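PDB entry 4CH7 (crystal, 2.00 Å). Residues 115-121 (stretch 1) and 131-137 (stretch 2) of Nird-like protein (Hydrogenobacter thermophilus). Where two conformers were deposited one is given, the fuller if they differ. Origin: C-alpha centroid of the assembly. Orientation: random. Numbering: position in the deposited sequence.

Stretch 1, residues 115-121: ELEDVVR
Stretch 2 131-137: DYLVLRV

How are the two backbones laid against each other? Stretch 1 is helical from Leu 116 through Arg 121, with phi/psi near -60/-40, and the helix continues later in the chain. Glu 115, at phi/psi -68/148, takes the N-cap position, and its O accepts the bond from Val 119 N at 3.1 Å. Residues 132-135 of stretch 2 are an extended strand, phi -143 to -112 and psi 97 to 162. Helix and strand run nearly antiparallel, at 158° between their N-to-C directions, and their axes approach to 10.1 Å. The register is set by Glu 117 and Val 134, whose CA atoms lie 7.5 Å apart. Together the stretches bury 305 Å².

What does the first turn of the helix contribute? Leu 116, buried, directs its CA-to-CB bond toward the strand with chi1 -177° (t) and chi2 137°, between wells. Its CD2 lies 3.6 Å from Val 134 CG1, an apolar contact, and also 3.6 Å from Arg 136 NH2, so the same methyl packs beside the guanidinium.

How does Glu 117 reach across when its CA-to-CB bond points sideways? Chi1 -85° (m) and chi2 76° (p) fold the chain so that the carboxylate comes nearer to stretch 2. Arg 136, pointing toward the helix, meets it with an extended chain: chi1 -76° (m), chi2 and chi3 t, chi4 82°. The salt bridge is two-pronged, with Arg 136 NH1 donating to Glu 117 OE2 at 2.8 Å and Arg 136 NH2 to Glu 117 OE1 at 3.1 Å; a weak bond from Arg 136 NH2 to Glu 117 OE2 spans 3.2 Å. OE2 lies near the guanidinium plane, at its edge. Long, oppositely charged side chains suit this partly exposed margin.

What packs one turn later, at Val 120? Its CA-to-CB bond points toward the strand, chi1 is -53° (m), and CG2 touches both Tyr 132 CE1 at 3.6 Å and Val 134 CG2 at 3.8 Å. Val 134 (chi1 174°, t) thus meets Leu 116 through CG1 and Val 120 through CG2. Tyr 132 and Val 134 point toward the helix, while Leu 133 and Leu 135 point away.

Where does the contact end? Tyr 132, with chi1 60° (p) and chi2 89°, carries its OH to 3.7 Å from Arg 121 CA. The Arg 121 side chain (chi1 and chi2 t, chi3 53°, chi4 85°) leads away, and its NH2 forms a salt bridge with Asp 118 OD1 at 3.2 Å.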

# COMPACT_ATOMS: atom_id res chain seq x y z
N GLU A 115 8.65 -16.20 7.88
CA GLU A 115 9.19 -15.51 6.72
C GLU A 115 8.13 -15.53 5.64
O GLU A 115 7.33 -16.46 5.56
CB GLU A 115 10.47 -16.19 6.23
CG GLU A 115 11.61 -16.14 7.24
CD GLU A 115 12.79 -16.99 6.83
OE1 GLU A 115 13.11 -17.02 5.63
OE2 GLU A 115 13.39 -17.63 7.72
N LEU A 116 8.11 -14.49 4.81
CA LEU A 116 7.13 -14.35 3.75
C LEU A 116 7.13 -15.57 2.82
O LEU A 116 6.06 -16.07 2.44
CB LEU A 116 7.39 -13.07 2.95
CG LEU A 116 6.41 -12.71 1.84
CD1 LEU A 116 6.07 -11.23 1.88
CD2 LEU A 116 6.99 -13.07 0.49
N GLU A 117 8.32 -16.04 2.47
CA GLU A 117 8.48 -17.20 1.60
C GLU A 117 7.86 -18.47 2.17
O GLU A 117 7.36 -19.32 1.42
CB GLU A 117 9.96 -17.45 1.31
CG GLU A 117 10.53 -16.65 0.15
CD GLU A 117 10.77 -15.19 0.48
OE1 GLU A 117 10.57 -14.79 1.65
OE2 GLU A 117 11.18 -14.44 -0.42
N ASP A 118 7.90 -18.61 3.49
CA ASP A 118 7.28 -19.76 4.15
C ASP A 118 5.76 -19.65 4.08
O ASP A 118 5.07 -20.62 3.78
CB ASP A 118 7.74 -19.86 5.61
CG ASP A 118 9.20 -20.23 5.74
OD1 ASP A 118 9.65 -21.16 5.03
OD2 ASP A 118 9.91 -19.60 6.55
N VAL A 119 5.26 -18.45 4.37
CA VAL A 119 3.83 -18.16 4.32
C VAL A 119 3.21 -18.53 2.98
O VAL A 119 2.18 -19.20 2.93
CB VAL A 119 3.55 -16.67 4.63
CG1 VAL A 119 2.08 -16.35 4.44
CG2 VAL A 119 3.99 -16.32 6.04
N VAL A 120 3.84 -18.11 1.89
CA VAL A 120 3.33 -18.39 0.55
C VAL A 120 3.46 -19.87 0.17
O VAL A 120 2.62 -20.40 -0.55
CB VAL A 120 3.99 -17.50 -0.53
CG1 VAL A 120 3.90 -16.04 -0.15
CG2 VAL A 120 5.45 -17.88 -0.74
N ARG A 121 4.51 -20.52 0.66
CA ARG A 121 4.71 -21.95 0.42
C ARG A 121 3.56 -22.75 1.01
O ARG A 121 2.99 -23.62 0.36
CB ARG A 121 6.04 -22.42 1.02
CG ARG A 121 6.20 -23.94 1.06
CD ARG A 121 7.56 -24.36 1.62
NE ARG A 121 7.83 -23.76 2.93
CZ ARG A 121 7.42 -24.26 4.09
NH1 ARG A 121 6.70 -25.38 4.12
NH2 ARG A 121 7.72 -23.65 5.22
N ASP A 131 3.00 -23.61 -9.25
CA ASP A 131 3.84 -22.51 -9.70
C ASP A 131 3.38 -21.17 -9.14
O ASP A 131 2.23 -20.76 -9.33
CB ASP A 131 3.87 -22.45 -11.23
CG ASP A 131 4.50 -23.68 -11.84
OD1 ASP A 131 5.48 -24.20 -11.26
OD2 ASP A 131 4.03 -24.13 -12.91
N TYR A 132 4.29 -20.49 -8.44
CA TYR A 132 4.00 -19.16 -7.93
C TYR A 132 5.21 -18.23 -7.99
O TYR A 132 6.35 -18.69 -8.13
CB TYR A 132 3.43 -19.20 -6.51
CG TYR A 132 4.34 -19.84 -5.47
CD1 TYR A 132 5.27 -19.08 -4.77
CD2 TYR A 132 4.24 -21.19 -5.18
CE1 TYR A 132 6.09 -19.65 -3.82
CE2 TYR A 132 5.06 -21.77 -4.23
CZ TYR A 132 5.98 -20.99 -3.55
OH TYR A 132 6.79 -21.57 -2.61
N LEU A 133 4.95 -16.93 -7.91
CA LEU A 133 6.02 -15.94 -7.96
C LEU A 133 6.04 -15.12 -6.68
O LEU A 133 5.00 -14.81 -6.10
CB LEU A 133 5.82 -15.01 -9.16
CG LEU A 133 5.81 -15.67 -10.54
CD1 LEU A 133 5.55 -14.65 -11.62
CD2 LEU A 133 7.12 -16.39 -10.79
N VAL A 134 7.25 -14.79 -6.22
CA VAL A 134 7.42 -13.93 -5.06
C VAL A 134 8.27 -12.73 -5.47
O VAL A 134 9.50 -12.81 -5.50
CB VAL A 134 8.06 -14.69 -3.88
CG1 VAL A 134 8.35 -13.75 -2.73
CG2 VAL A 134 7.13 -15.81 -3.41
N LEU A 135 7.60 -11.63 -5.79
CA LEU A 135 8.26 -10.45 -6.32
C LEU A 135 8.22 -9.28 -5.34
O LEU A 135 7.15 -8.87 -4.90
CB LEU A 135 7.61 -10.03 -7.65
CG LEU A 135 7.36 -11.15 -8.66
CD1 LEU A 135 6.68 -10.61 -9.91
CD2 LEU A 135 8.65 -11.85 -9.02
N ARG A 136 9.40 -8.76 -5.00
CA ARG A 136 9.47 -7.59 -4.14
C ARG A 136 9.72 -6.33 -4.96
O ARG A 136 10.80 -6.16 -5.54
CB ARG A 136 10.55 -7.76 -3.07
CG ARG A 136 10.12 -8.70 -1.95
CD ARG A 136 11.21 -8.88 -0.91
NE ARG A 136 10.76 -9.73 0.18
CZ ARG A 136 10.76 -11.06 0.13
NH1 ARG A 136 11.17 -11.69 -0.96
NH2 ARG A 136 10.33 -11.77 1.16
N VAL A 137 8.72 -5.46 -5.01
CA VAL A 137 8.80 -4.25 -5.81
C VAL A 137 9.00 -3.02 -4.93
O VAL A 137 8.67 -3.03 -3.74
CB VAL A 137 7.53 -4.06 -6.66
CG1 VAL A 137 7.35 -5.24 -7.61
CG2 VAL A 137 6.30 -3.92 -5.78